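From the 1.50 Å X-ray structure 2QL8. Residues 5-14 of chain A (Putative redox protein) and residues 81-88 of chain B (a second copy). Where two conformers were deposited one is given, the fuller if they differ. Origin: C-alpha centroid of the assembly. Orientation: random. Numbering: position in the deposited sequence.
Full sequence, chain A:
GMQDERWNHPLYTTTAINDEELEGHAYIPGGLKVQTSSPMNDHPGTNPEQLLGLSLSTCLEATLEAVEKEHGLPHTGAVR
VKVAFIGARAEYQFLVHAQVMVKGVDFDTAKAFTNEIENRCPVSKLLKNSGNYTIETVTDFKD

Chain A (5-14) ERWNHPLYTT
Chain B (81-88) VKVAFIGA

Two copies of the protein pair strand to strand: residues 12-14 of chain A run antiparallel to the chain B strand that passes through 81-86, their directions 169° apart and their axes 4.7 Å apart at closest approach. Tyr A12 faces Phe B85 and Thr A14 faces Val B83 as hydrogen-bonded pairs (CA-CA 5.2 and 5.5 Å); between them, Thr A13 and Ala B84 form the non-hydrogen-bonded pair, CA-CA 4.3 Å. Chain B is extended, -113/143 at Ala B84.

The ladder satisfies N and O of Tyr A12, Thr A14, Val B83 and Phe B85; Thr A13 and Ala B84 bond nothing across it through N or O. Phe B85 N donates to Tyr A12 O at 2.9 Å, nearly straight at 173°. Thr A14 N reaches Val B83 O at 2.9 Å, and Val B83 N returns to Thr A14 O at 3.0 Å. Phe B85 O accepts two weak bonds, from Leu A11 N at 2.8 Å (130°) and Tyr A12 N at 3.4 Å: the helical phi/psi of Leu A11, -67/-35, keeps both N-H groups on the same side before the chain extends to -163/143 at Tyr A12. Thr A13 CA adds a CA-H...O contact to Val B83 O at 3.3 Å.

Upstream, a 3-10 segment is tied by Asn A8 N to Glu A5 O, 2.9 Å. It presents Trp A7 (chi1 m, chi2 90°), whose CA-CB bond points away while the indole end returns: Ala B84 CB lies over the six-membered ring, 4.0 Å from its centroid, a CH-pi contact. Pro A10 CG packs on Ala B84 CB at 3.9 Å. Ile B86 (p, t) sets CG2 3.6 Å from Arg A6 O.

Tyr A12 and Phe B85, both chi1 t, share a sheet face with Thr A14 and Val B83, also t; Thr A13 is p. Tyr A12 CB meets Phe B85 CB at 4.1 Å. Leu A11 (m, t) places CD1 over the Phe B85 ring, 4.0 Å from the centroid. Arg A6 NH1, Tyr A12 OH and Lys B82 NZ bond elsewhere in the structure, Arg A6 NE and NH2 just beyond the stretches; no side-chain N or O bonds across.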

# COMPACT_ATOMS: atom_id res chain seq x y z
N GLU A 5 19.13 10.99 -3.05
CA GLU A 5 18.82 12.28 -3.63
C GLU A 5 17.60 12.26 -4.55
O GLU A 5 17.12 13.32 -4.94
CB GLU A 5 20.03 12.82 -4.37
CG GLU A 5 21.19 13.10 -3.43
CD GLU A 5 22.34 13.78 -4.16
OE1 GLU A 5 22.82 13.23 -5.19
OE2 GLU A 5 22.72 14.87 -3.71
N ARG A 6 17.02 11.07 -4.78
CA ARG A 6 15.72 11.00 -5.43
C ARG A 6 14.61 11.66 -4.59
O ARG A 6 13.53 11.92 -5.11
CB ARG A 6 15.35 9.58 -5.81
CG ARG A 6 16.30 8.95 -6.79
CD ARG A 6 15.93 7.54 -7.15
NE ARG A 6 15.98 6.73 -5.95
CZ ARG A 6 15.44 5.52 -5.84
NH1 ARG A 6 14.83 4.95 -6.85
NH2 ARG A 6 15.50 4.89 -4.69
N TRP A 7 14.85 11.90 -3.30
CA TRP A 7 13.93 12.66 -2.48
C TRP A 7 14.07 14.17 -2.59
O TRP A 7 13.29 14.90 -1.96
CB TRP A 7 14.15 12.28 -1.01
CG TRP A 7 13.53 10.95 -0.61
CD1 TRP A 7 14.11 9.73 -0.67
CD2 TRP A 7 12.19 10.74 -0.15
NE1 TRP A 7 13.24 8.76 -0.23
CE2 TRP A 7 12.06 9.35 0.10
CE3 TRP A 7 11.12 11.58 0.11
CZ2 TRP A 7 10.86 8.79 0.59
CZ3 TRP A 7 9.93 11.03 0.60
CH2 TRP A 7 9.81 9.63 0.83
N ASN A 8 15.02 14.67 -3.39
CA ASN A 8 15.34 16.11 -3.32
C ASN A 8 14.26 17.06 -3.84
O ASN A 8 14.15 18.20 -3.33
CB ASN A 8 16.65 16.37 -4.03
CG ASN A 8 17.86 16.07 -3.18
OD1 ASN A 8 17.77 15.52 -2.07
ND2 ASN A 8 19.04 16.39 -3.72
N HIS A 9 13.48 16.65 -4.84
CA HIS A 9 12.42 17.53 -5.38
C HIS A 9 11.31 16.74 -6.02
O HIS A 9 11.18 16.69 -7.24
CB HIS A 9 13.04 18.53 -6.35
CG HIS A 9 12.09 19.54 -6.87
ND1 HIS A 9 11.45 20.44 -6.05
CD2 HIS A 9 11.72 19.85 -8.14
CE1 HIS A 9 10.67 21.22 -6.79
NE2 HIS A 9 10.82 20.89 -8.06
N PRO A 10 10.49 16.07 -5.19
CA PRO A 10 9.44 15.22 -5.79
C PRO A 10 8.31 16.00 -6.47
O PRO A 10 8.14 17.22 -6.25
CB PRO A 10 8.90 14.43 -4.57
CG PRO A 10 10.03 14.50 -3.58
CD PRO A 10 10.57 15.89 -3.74
N LEU A 11 7.53 15.29 -7.27
CA LEU A 11 6.29 15.84 -7.80
C LEU A 11 5.23 16.08 -6.73
O LEU A 11 4.41 17.03 -6.81
CB LEU A 11 5.72 14.90 -8.87
CG LEU A 11 6.65 14.56 -10.04
CD1 LEU A 11 5.99 13.46 -10.92
CD2 LEU A 11 7.04 15.80 -10.84
N TYR A 12 5.23 15.19 -5.72
CA TYR A 12 4.23 15.20 -4.67
C TYR A 12 4.76 14.37 -3.52
O TYR A 12 5.43 13.38 -3.75
CB TYR A 12 2.94 14.58 -5.18
CG TYR A 12 1.86 14.29 -4.14
CD1 TYR A 12 1.03 15.29 -3.67
CD2 TYR A 12 1.67 13.02 -3.63
CE1 TYR A 12 0.02 15.04 -2.73
CE2 TYR A 12 0.66 12.75 -2.71
CZ TYR A 12 -0.16 13.76 -2.25
OH TYR A 12 -1.16 13.49 -1.35
N THR A 13 4.48 14.80 -2.32
CA THR A 13 4.76 14.01 -1.13
C THR A 13 3.56 14.03 -0.20
O THR A 13 2.78 14.99 -0.19
CB THR A 13 5.98 14.54 -0.32
OG1 THR A 13 5.67 15.82 0.25
CG2 THR A 13 7.24 14.62 -1.18
N THR A 14 3.41 12.95 0.57
CA THR A 14 2.39 12.86 1.61
C THR A 14 2.99 12.09 2.78
O THR A 14 4.09 11.52 2.69
CB THR A 14 1.09 12.17 1.08
OG1 THR A 14 0.06 12.30 2.04
CG2 THR A 14 1.32 10.69 0.75
N VAL B 81 4.92 7.19 7.87
CA VAL B 81 5.46 6.80 6.56
C VAL B 81 5.27 7.99 5.62
O VAL B 81 4.18 8.53 5.48
CB VAL B 81 4.75 5.55 6.00
CG1 VAL B 81 5.19 5.27 4.57
CG2 VAL B 81 5.03 4.38 6.95
N LYS B 82 6.39 8.41 5.03
CA LYS B 82 6.45 9.40 3.97
C LYS B 82 6.45 8.69 2.64
O LYS B 82 7.19 7.70 2.46
CB LYS B 82 7.71 10.23 4.10
CG LYS B 82 7.96 10.91 5.42
CD LYS B 82 9.12 11.87 5.33
CE LYS B 82 9.36 12.57 6.66
NZ LYS B 82 10.47 13.58 6.58
N VAL B 83 5.65 9.18 1.68
CA VAL B 83 5.62 8.62 0.32
C VAL B 83 5.77 9.79 -0.66
O VAL B 83 5.07 10.82 -0.56
CB VAL B 83 4.32 7.83 0.02
CG1 VAL B 83 4.40 7.18 -1.38
CG2 VAL B 83 4.06 6.76 1.12
N ALA B 84 6.73 9.63 -1.56
CA ALA B 84 7.00 10.61 -2.63
C ALA B 84 6.66 10.01 -3.99
O ALA B 84 6.95 8.85 -4.23
CB ALA B 84 8.46 11.06 -2.59
N PHE B 85 6.13 10.85 -4.87
CA PHE B 85 5.86 10.57 -6.25
C PHE B 85 6.90 11.34 -7.05
O PHE B 85 7.03 12.56 -6.88
CB PHE B 85 4.46 11.02 -6.53
CG PHE B 85 3.98 10.90 -7.96
CD1 PHE B 85 4.17 9.74 -8.73
CD2 PHE B 85 3.27 11.96 -8.53
CE1 PHE B 85 3.66 9.66 -9.99
CE2 PHE B 85 2.79 11.86 -9.82
CZ PHE B 85 2.99 10.72 -10.53
N ILE B 86 7.65 10.59 -7.87
CA ILE B 86 8.70 11.17 -8.69
C ILE B 86 8.61 10.65 -10.14
O ILE B 86 7.98 9.62 -10.42
CB ILE B 86 10.15 10.86 -8.13
CG1 ILE B 86 10.51 9.36 -8.28
CG2 ILE B 86 10.28 11.35 -6.67
CD1 ILE B 86 11.91 9.01 -7.84
N GLY B 87 9.23 11.40 -11.06
CA GLY B 87 9.41 10.92 -12.40
C GLY B 87 8.75 11.76 -13.47
O GLY B 87 8.63 12.95 -13.35
N ALA B 88 8.36 11.07 -14.53
CA ALA B 88 7.75 11.67 -15.70
C ALA B 88 6.93 10.60 -16.41
O ALA B 88 6.98 9.45 -16.03
CB ALA B 88 8.82 12.31 -16.63